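Long-range contact in Lmo0135 protein (Listeria monocytogenes EGD-e, PDB 5ISU), which is the substrate-binding protein CtaP of an ABC transporter, probably serving peptide uptake as family 5 solute-binding proteins generally do: residues 185-197 against 204-216. Numbering follows the deposited sequence.
Sequences YKTGEYVSLERFN and PKLDKVTFRITKD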
ATOM      1  N   TYR A 185      19.316 -14.857   9.897  1.00 59.95           N
ATOM      2  CA  TYR A 185      18.961 -13.491  10.293  1.00 59.67           C
ATOM      3  C   TYR A 185      19.761 -12.942  11.482  1.00 62.47           C
ATOM      4  O   TYR A 185      19.591 -13.397  12.620  1.00 62.80           O
ATOM      5  CB  TYR A 185      17.451 -13.421  10.594  1.00 59.47           C
ATOM      6  CG  TYR A 185      16.978 -12.147  11.280  1.00 58.78           C
ATOM      7  CD1 TYR A 185      17.317 -10.895  10.774  1.00 56.45           C
ATOM      8  CD2 TYR A 185      16.132 -12.198  12.395  1.00 60.69           C
ATOM      9  CE1 TYR A 185      16.878  -9.728  11.381  1.00 58.14           C
ATOM     10  CE2 TYR A 185      15.677 -11.032  13.010  1.00 61.82           C
ATOM     11  CZ  TYR A 185      16.047  -9.794  12.492  1.00 61.38           C
ATOM     12  OH  TYR A 185      15.617  -8.613  13.080  1.00 63.55           O
ATOM     13  N   LYS A 186      20.639 -11.974  11.203  1.00 62.60           N
ATOM     14  CA  LYS A 186      21.387 -11.279  12.257  1.00 67.24           C
ATOM     15  C   LYS A 186      20.637 -10.003  12.617  1.00 65.41           C
ATOM     16  O   LYS A 186      20.573  -9.065  11.814  1.00 61.92           O
ATOM     17  CB  LYS A 186      22.841 -10.941  11.865  1.00 71.47           C
ATOM     18  CG  LYS A 186      23.930 -11.878  12.408  1.00 77.48           C
ATOM     19  CD  LYS A 186      25.302 -11.182  12.326  1.00 82.63           C
ATOM     20  CE  LYS A 186      26.404 -11.805  13.187  1.00 87.13           C
ATOM     21  NZ  LYS A 186      26.870 -13.152  12.752  1.00 88.85           N
ATOM     22  N   THR A 187      20.085  -9.982  13.832  1.00 69.45           N
ATOM     23  CA  THR A 187      19.304  -8.852  14.362  1.00 70.94           C
ATOM     24  C   THR A 187      19.977  -7.509  14.127  1.00 68.27           C
ATOM     25  O   THR A 187      21.153  -7.337  14.434  1.00 69.13           O
ATOM     26  CB  THR A 187      19.076  -9.007  15.884  1.00 76.92           C
ATOM     27  OG1 THR A 187      18.517 -10.298  16.158  1.00 79.49           O
ATOM     28  CG2 THR A 187      18.143  -7.910  16.419  1.00 77.89           C
ATOM     29  N   GLY A 188      19.227  -6.571  13.562  1.00 64.88           N
ATOM     30  CA  GLY A 188      19.735  -5.235  13.290  1.00 64.98           C
ATOM     31  C   GLY A 188      20.867  -5.130  12.271  1.00 64.08           C
ATOM     32  O   GLY A 188      21.397  -4.038  12.058  1.00 64.25           O
ATOM     33  N   GLU A 189      21.231  -6.241  11.627  1.00 61.30           N
ATOM     34  CA  GLU A 189      22.330  -6.212  10.662  1.00 59.17           C
ATOM     35  C   GLU A 189      21.936  -6.682   9.263  1.00 53.96           C
ATOM     36  O   GLU A 189      22.158  -5.946   8.301  1.00 54.12           O
ATOM     37  CB  GLU A 189      23.525  -7.016  11.179  1.00 63.11           C
ATOM     38  CG  GLU A 189      24.121  -6.488  12.480  1.00 67.80           C
ATOM     39  CD  GLU A 189      25.395  -7.227  12.896  1.00 73.42           C
ATOM     40  OE1 GLU A 189      26.277  -7.466  12.036  1.00 75.43           O
ATOM     41  OE2 GLU A 189      25.531  -7.549  14.095  1.00 77.28           O
ATOM     42  N   TYR A 190      21.385  -7.893   9.134  1.00 49.77           N
ATOM     43  CA  TYR A 190      21.010  -8.400   7.806  1.00 48.28           C
ATOM     44  C   TYR A 190      20.176  -9.675   7.823  1.00 46.27           C
ATOM     45  O   TYR A 190      20.088 -10.370   8.836  1.00 44.93           O
ATOM     46  CB  TYR A 190      22.270  -8.686   6.924  1.00 48.89           C
ATOM     47  CG  TYR A 190      23.168  -9.794   7.457  1.00 50.78           C
ATOM     48  CD1 TYR A 190      22.879 -11.138   7.216  1.00 50.67           C
ATOM     49  CD2 TYR A 190      24.303  -9.491   8.209  1.00 53.95           C
ATOM     50  CE1 TYR A 190      23.698 -12.146   7.707  1.00 54.19           C
ATOM     51  CE2 TYR A 190      25.129 -10.488   8.706  1.00 57.04           C
ATOM     52  CZ  TYR A 190      24.826 -11.811   8.454  1.00 56.49           C
ATOM     53  OH  TYR A 190      25.642 -12.778   8.968  1.00 59.03           O
ATOM     54  N   VAL A 191      19.564  -9.940   6.671  1.00 43.79           N
ATOM     55  CA  VAL A 191      18.840 -11.181   6.403  1.00 45.95           C
ATOM     56  C   VAL A 191      19.476 -11.742   5.130  1.00 46.02           C
ATOM     57  O   VAL A 191      19.509 -11.040   4.124  1.00 49.21           O
ATOM     58  CB  VAL A 191      17.345 -10.970   6.134  1.00 44.55           C
ATOM     59  CG1 VAL A 191      16.678 -12.315   5.863  1.00 44.71           C
ATOM     60  CG2 VAL A 191      16.682 -10.271   7.311  1.00 45.85           C
ATOM     61  N   SER A 192      19.998 -12.972   5.175  1.00 45.48           N
ATOM     62  CA  SER A 192      20.626 -13.588   3.986  1.00 47.39           C
ATOM     63  C   SER A 192      19.760 -14.723   3.446  1.00 45.49           C
ATOM     64  O   SER A 192      19.158 -15.486   4.214  1.00 45.38           O
ATOM     65  CB  SER A 192      22.043 -14.098   4.288  1.00 49.18           C
ATOM     66  OG  SER A 192      22.031 -15.035   5.345  1.00 51.28           O
ATOM     67  N   LEU A 193      19.712 -14.818   2.117  1.00 41.85           N
ATOM     68  CA  LEU A 193      18.921 -15.815   1.432  1.00 40.59           C
ATOM     69  C   LEU A 193      19.733 -16.425   0.299  1.00 40.48           C
ATOM     70  O   LEU A 193      20.727 -15.837  -0.143  1.00 43.16           O
ATOM     71  CB  LEU A 193      17.700 -15.132   0.812  1.00 39.12           C
ATOM     72  CG  LEU A 193      16.792 -14.197   1.624  1.00 39.89           C
ATOM     73  CD1 LEU A 193      15.815 -13.516   0.668  1.00 39.67           C
ATOM     74  CD2 LEU A 193      16.023 -14.914   2.712  1.00 40.38           C
ATOM     75  N   GLU A 194      19.294 -17.579  -0.195  1.00 40.45           N
ATOM     76  CA  GLU A 194      19.946 -18.242  -1.330  1.00 43.03           C
ATOM     77  C   GLU A 194      18.892 -18.742  -2.297  1.00 39.73           C
ATOM     78  O   GLU A 194      17.787 -19.101  -1.881  1.00 36.16           O
ATOM     79  CB  GLU A 194      20.874 -19.375  -0.873  1.00 47.54           C
ATOM     80  CG  GLU A 194      20.191 -20.589  -0.266  1.00 49.55           C
ATOM     81  CD  GLU A 194      21.177 -21.653   0.201  1.00 56.51           C
ATOM     82  OE1 GLU A 194      22.418 -21.487   0.039  1.00 59.84           O
ATOM     83  OE2 GLU A 194      20.702 -22.665   0.747  1.00 62.09           O
ATOM     84  N   ARG A 195      19.240 -18.813  -3.582  1.00 38.25           N
ATOM     85  CA  ARG A 195      18.264 -19.189  -4.598  1.00 37.00           C
ATOM     86  C   ARG A 195      17.601 -20.560  -4.435  1.00 37.97           C
ATOM     87  O   ARG A 195      18.217 -21.534  -3.990  1.00 41.10           O
ATOM     88  CB  ARG A 195      18.819 -19.036  -6.009  1.00 39.06           C
ATOM     89  CG  ARG A 195      19.886 -20.042  -6.417  1.00 42.66           C
ATOM     90  CD  ARG A 195      20.335 -19.772  -7.855  1.00 43.75           C
ATOM     91  NE  ARG A 195      21.644 -20.347  -8.133  1.00 44.47           N
ATOM     92  CZ  ARG A 195      22.348 -20.110  -9.232  1.00 47.89           C
ATOM     93  NH1 ARG A 195      21.877 -19.284 -10.159  1.00 47.51           N
ATOM     94  NH2 ARG A 195      23.549 -20.685  -9.400  1.00 50.08           N
ATOM     95  N   PHE A 196      16.318 -20.603  -4.786  1.00 36.38           N
ATOM     96  CA  PHE A 196      15.538 -21.828  -4.754  1.00 37.31           C
ATOM     97  C   PHE A 196      15.549 -22.351  -6.168  1.00 38.41           C
ATOM     98  O   PHE A 196      14.943 -21.756  -7.042  1.00 39.74           O
ATOM     99  CB  PHE A 196      14.134 -21.509  -4.251  1.00 36.32           C
ATOM    100  CG  PHE A 196      13.194 -22.665  -4.288  1.00 36.99           C
ATOM    101  CD1 PHE A 196      13.588 -23.920  -3.842  1.00 38.90           C
ATOM    102  CD2 PHE A 196      11.881 -22.481  -4.671  1.00 35.68           C
ATOM    103  CE1 PHE A 196      12.695 -24.978  -3.841  1.00 40.18           C
ATOM    104  CE2 PHE A 196      10.994 -23.530  -4.682  1.00 36.32           C
ATOM    105  CZ  PHE A 196      11.397 -24.781  -4.266  1.00 39.22           C
ATOM    106  N   ASN A 197      16.271 -23.437  -6.415  1.00 42.15           N
ATOM    107  CA  ASN A 197      16.392 -23.954  -7.788  1.00 46.20           C
ATOM    108  C   ASN A 197      15.107 -24.424  -8.425  1.00 48.15           C
ATOM    109  O   ASN A 197      14.954 -24.305  -9.632  1.00 50.70           O
ATOM    110  CB  ASN A 197      17.447 -25.069  -7.867  1.00 48.72           C
ATOM    111  CG  ASN A 197      18.848 -24.546  -7.628  1.00 49.50           C
ATOM    112  OD1 ASN A 197      19.118 -23.366  -7.824  1.00 48.94           O
ATOM    113  ND2 ASN A 197      19.744 -25.422  -7.217  1.00 52.36           N
ATOM    114  N   PRO A 204      16.362 -19.071 -10.397  1.00 41.50           N
ATOM    115  CA  PRO A 204      16.901 -17.700 -10.293  1.00 40.55           C
ATOM    116  C   PRO A 204      18.342 -17.548 -10.810  1.00 43.33           C
ATOM    117  O   PRO A 204      19.146 -18.478 -10.679  1.00 44.89           O
ATOM    118  CB  PRO A 204      16.848 -17.419  -8.800  1.00 39.10           C
ATOM    119  CG  PRO A 204      15.782 -18.323  -8.288  1.00 39.72           C
ATOM    120  CD  PRO A 204      15.911 -19.575  -9.091  1.00 39.95           C
ATOM    121  N   LYS A 205      18.642 -16.385 -11.382  1.00 42.17           N
ATOM    122  CA  LYS A 205      19.963 -16.111 -11.961  1.00 47.66           C
ATOM    123  C   LYS A 205      21.001 -15.729 -10.909  1.00 46.72           C
ATOM    124  O   LYS A 205      22.133 -16.193 -10.972  1.00 46.06           O
ATOM    125  CB  LYS A 205      19.834 -15.047 -13.042  1.00 51.20           C
ATOM    126  CG  LYS A 205      18.949 -15.517 -14.192  1.00 57.20           C
ATOM    127  CD  LYS A 205      18.554 -14.385 -15.115  1.00 63.84           C
ATOM    128  CE  LYS A 205      17.701 -14.877 -16.274  1.00 70.08           C
ATOM    129  NZ  LYS A 205      18.463 -15.782 -17.184  1.00 74.04           N
ATOM    130  N   LEU A 206      20.614 -14.889  -9.950  1.00 47.61           N
ATOM    131  CA  LEU A 206      21.504 -14.523  -8.839  1.00 47.32           C
ATOM    132  C   LEU A 206      21.437 -15.639  -7.788  1.00 46.75           C
ATOM    133  O   LEU A 206      20.367 -16.165  -7.466  1.00 45.58           O
ATOM    134  CB  LEU A 206      21.117 -13.174  -8.229  1.00 46.63           C
ATOM    135  CG  LEU A 206      21.257 -11.969  -9.178  1.00 48.09           C
ATOM    136  CD1 LEU A 206      20.498 -10.762  -8.645  1.00 47.41           C
ATOM    137  CD2 LEU A 206      22.717 -11.620  -9.443  1.00 49.28           C
ATOM    138  N   ASP A 207      22.594 -15.989  -7.264  1.00 48.87           N
ATOM    139  CA  ASP A 207      22.716 -17.062  -6.304  1.00 53.41           C
ATOM    140  C   ASP A 207      22.333 -16.643  -4.870  1.00 52.98           C
ATOM    141  O   ASP A 207      21.627 -17.373  -4.192  1.00 55.77           O
ATOM    142  CB  ASP A 207      24.161 -17.602  -6.353  1.00 58.09           C
ATOM    143  CG  ASP A 207      24.404 -18.738  -5.366  1.00 64.45           C
ATOM    144  OD1 ASP A 207      23.471 -19.544  -5.128  1.00 68.85           O
ATOM    145  OD2 ASP A 207      25.538 -18.829  -4.838  1.00 69.91           O
ATOM    146  N   LYS A 208      22.806 -15.487  -4.409  1.00 55.21           N
ATOM    147  CA  LYS A 208      22.522 -15.022  -3.034  1.00 54.68           C
ATOM    148  C   LYS A 208      21.946 -13.621  -2.978  1.00 50.29           C
ATOM    149  O   LYS A 208      22.286 -12.784  -3.801  1.00 49.03           O
ATOM    150  CB  LYS A 208      23.789 -15.049  -2.199  1.00 58.23           C
ATOM    151  CG  LYS A 208      24.405 -16.417  -2.108  1.00 61.99           C
ATOM    152  CD  LYS A 208      25.467 -16.422  -1.051  1.00 69.20           C
ATOM    153  CE  LYS A 208      26.172 -17.753  -0.991  1.00 74.81           C
ATOM    154  NZ  LYS A 208      27.111 -17.730   0.159  1.00 79.53           N
ATOM    155  N   VAL A 209      21.041 -13.391  -2.026  1.00 48.19           N
ATOM    156  CA  VAL A 209      20.436 -12.078  -1.822  1.00 44.91           C
ATOM    157  C   VAL A 209      20.503 -11.774  -0.344  1.00 45.95           C
ATOM    158  O   VAL A 209      20.101 -12.589   0.480  1.00 46.48           O
ATOM    159  CB  VAL A 209      18.984 -12.006  -2.311  1.00 44.84           C
ATOM    160  CG1 VAL A 209      18.352 -10.669  -1.941  1.00 44.02           C
ATOM    161  CG2 VAL A 209      18.913 -12.196  -3.817  1.00 44.68           C
ATOM    162  N   THR A 210      21.030 -10.602  -0.014  1.00 46.22           N
ATOM    163  CA  THR A 210      21.170 -10.185   1.360  1.00 48.24           C
ATOM    164  C   THR A 210      20.429  -8.884   1.513  1.00 46.14           C
ATOM    165  O   THR A 210      20.568  -7.999   0.670  1.00 44.10           O
ATOM    166  CB  THR A 210      22.653  -9.940   1.719  1.00 52.33           C
ATOM    167  OG1 THR A 210      23.407 -11.130   1.489  1.00 55.01           O
ATOM    168  CG2 THR A 210      22.820  -9.514   3.193  1.00 55.55           C
ATOM    169  N   PHE A 211      19.602  -8.785   2.552  1.00 44.16           N
ATOM    170  CA  PHE A 211      18.905  -7.536   2.858  1.00 43.82           C
ATOM    171  C   PHE A 211      19.711  -6.884   3.958  1.00 44.68           C
ATOM    172  O   PHE A 211      19.747  -7.400   5.073  1.00 44.47           O
ATOM    173  CB  PHE A 211      17.462  -7.771   3.301  1.00 42.33           C
ATOM    174  CG  PHE A 211      16.557  -8.190   2.178  1.00 41.24           C
ATOM    175  CD1 PHE A 211      15.892  -7.235   1.414  1.00 40.94           C
ATOM    176  CD2 PHE A 211      16.391  -9.526   1.862  1.00 40.69           C
ATOM    177  CE1 PHE A 211      15.062  -7.604   0.374  1.00 40.25           C
ATOM    178  CE2 PHE A 211      15.574  -9.908   0.805  1.00 38.75           C
ATOM    179  CZ  PHE A 211      14.899  -8.951   0.073  1.00 39.79           C
ATOM    180  N   ARG A 212      20.372  -5.773   3.617  1.00 44.75           N
ATOM    181  CA  ARG A 212      21.238  -5.016   4.542  1.00 48.08           C
ATOM    182  C   ARG A 212      20.490  -3.883   5.246  1.00 47.29           C
ATOM    183  O   ARG A 212      19.995  -2.969   4.607  1.00 48.62           O
ATOM    184  CB  ARG A 212      22.429  -4.449   3.758  1.00 49.35           C
ATOM    185  CG  ARG A 212      23.361  -3.503   4.499  1.00 52.74           C
ATOM    186  CD  ARG A 212      24.004  -4.123   5.721  1.00 57.04           C
ATOM    187  NE  ARG A 212      24.889  -5.247   5.409  1.00 58.24           N
ATOM    188  CZ  ARG A 212      25.565  -5.942   6.328  1.00 62.82           C
ATOM    189  NH1 ARG A 212      25.465  -5.638   7.627  1.00 62.02           N
ATOM    190  NH2 ARG A 212      26.343  -6.956   5.952  1.00 64.19           N
ATOM    191  N   ILE A 213      20.481  -3.920   6.569  1.00 50.86           N
ATOM    192  CA  ILE A 213      19.763  -2.941   7.377  1.00 52.57           C
ATOM    193  C   ILE A 213      20.599  -1.692   7.700  1.00 55.00           C
ATOM    194  O   ILE A 213      21.459  -1.751   8.550  1.00 53.17           O
ATOM    195  CB  ILE A 213      19.297  -3.602   8.701  1.00 53.06           C
ATOM    196  CG1 ILE A 213      18.467  -4.854   8.402  1.00 51.59           C
ATOM    197  CG2 ILE A 213      18.502  -2.611   9.546  1.00 52.38           C
ATOM    198  CD1 ILE A 213      18.035  -5.627   9.630  1.00 54.20           C
ATOM    199  N   THR A 214      20.336  -0.571   7.019  1.00 58.82           N
ATOM    200  CA  THR A 214      21.044   0.698   7.281  1.00 65.79           C
ATOM    201  C   THR A 214      20.032   1.852   7.252  1.00 70.33           C
ATOM    202  O   THR A 214      19.456   2.181   6.198  1.00 69.54           O
ATOM    203  CB  THR A 214      22.217   0.978   6.300  1.00 69.73           C
ATOM    204  OG1 THR A 214      23.074  -0.171   6.214  1.00 73.18           O
ATOM    205  CG2 THR A 214      23.066   2.206   6.770  1.00 69.11           C
ATOM    206  N   LYS A 215      19.862   2.460   8.428  1.00 72.80           N
ATOM    207  CA  LYS A 215      18.918   3.549   8.691  1.00 72.99           C
ATOM    208  C   LYS A 215      19.342   4.909   8.098  1.00 70.40           C
ATOM    209  O   LYS A 215      18.597   5.509   7.321  1.00 69.69           O
ATOM    210  CB  LYS A 215      18.770   3.650  10.214  1.00 80.46           C
ATOM    211  CG  LYS A 215      17.642   4.519  10.745  1.00 88.29           C
ATOM    212  CD  LYS A 215      17.529   4.315  12.255  1.00 92.41           C
ATOM    213  CE  LYS A 215      16.391   5.106  12.873  1.00 95.23           C
ATOM    214  NZ  LYS A 215      16.608   6.572  12.780  1.00 97.55           N
ATOM    215  N   ASP A 216      20.540   5.377   8.447  1.00 67.34           N
ATOM    216  CA  ASP A 216      21.040   6.676   7.951  1.00 66.72           C
ATOM    217  C   ASP A 216      21.197   6.687   6.420  1.00 61.95           C
ATOM    218  O   ASP A 216      21.991   5.925   5.860  1.00 61.27           O
ATOM    219  CB  ASP A 216      22.360   7.037   8.648  1.00 68.97           C
ATOM    220  CG  ASP A 216      22.812   8.470   8.361  1.00 72.93           C
ATOM    221  OD1 ASP A 216      23.378   8.722   7.275  1.00 72.71           O
ATOM    222  OD2 ASP A 216      22.655   9.331   9.258  1.00 72.68           O
TER
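The R195 guanidinium carries D207 CA and CB over one face, while P204 O lies at its edge, near the plane. That edge contact is a hydrogen bond, R195 NH1 to P204 O at 2.9 Å; the same NH1 forms a salt bridge with D16. CG of R195 sits between its backbone N and carbonyl carbon (chi1 71°), and the chain, extended from CG to NE, crosses D207 at about a right angle. The salt bridge R195 NE to D207 OD1 is long, 3.6 Å, and rests on charge alone, the oxygen standing well off the guanidinium plane. At the far end, Y190 CB lies over one face of the R212 guanidinium, whose NH2 approaches the Y190 ring obliquely, 4.0 Å from CD2, the planes 59° apart; K186 CB lies over one ring face, and Y190 OH is hydrogen-bonded to the E184 carboxylate. Strands 190-195 and 208-213 run antiparallel (172°) mid-way in a four-stranded mixed sheet. V191 and F211 form a hydrogen-bonded pair, F211 N to V191 O being the shorter bond at 2.8 Å. Toward strand 180-186, K186 faces both E189 and Y190, a classic beta bulge, its O accepting from both backbone N atoms. On the face carrying V191, L193, V209 and F211, all buried, L193 CD1 meets the F211 ring edge at CE2, 3.6 Å away, and helix 39-48 packs against both side chains.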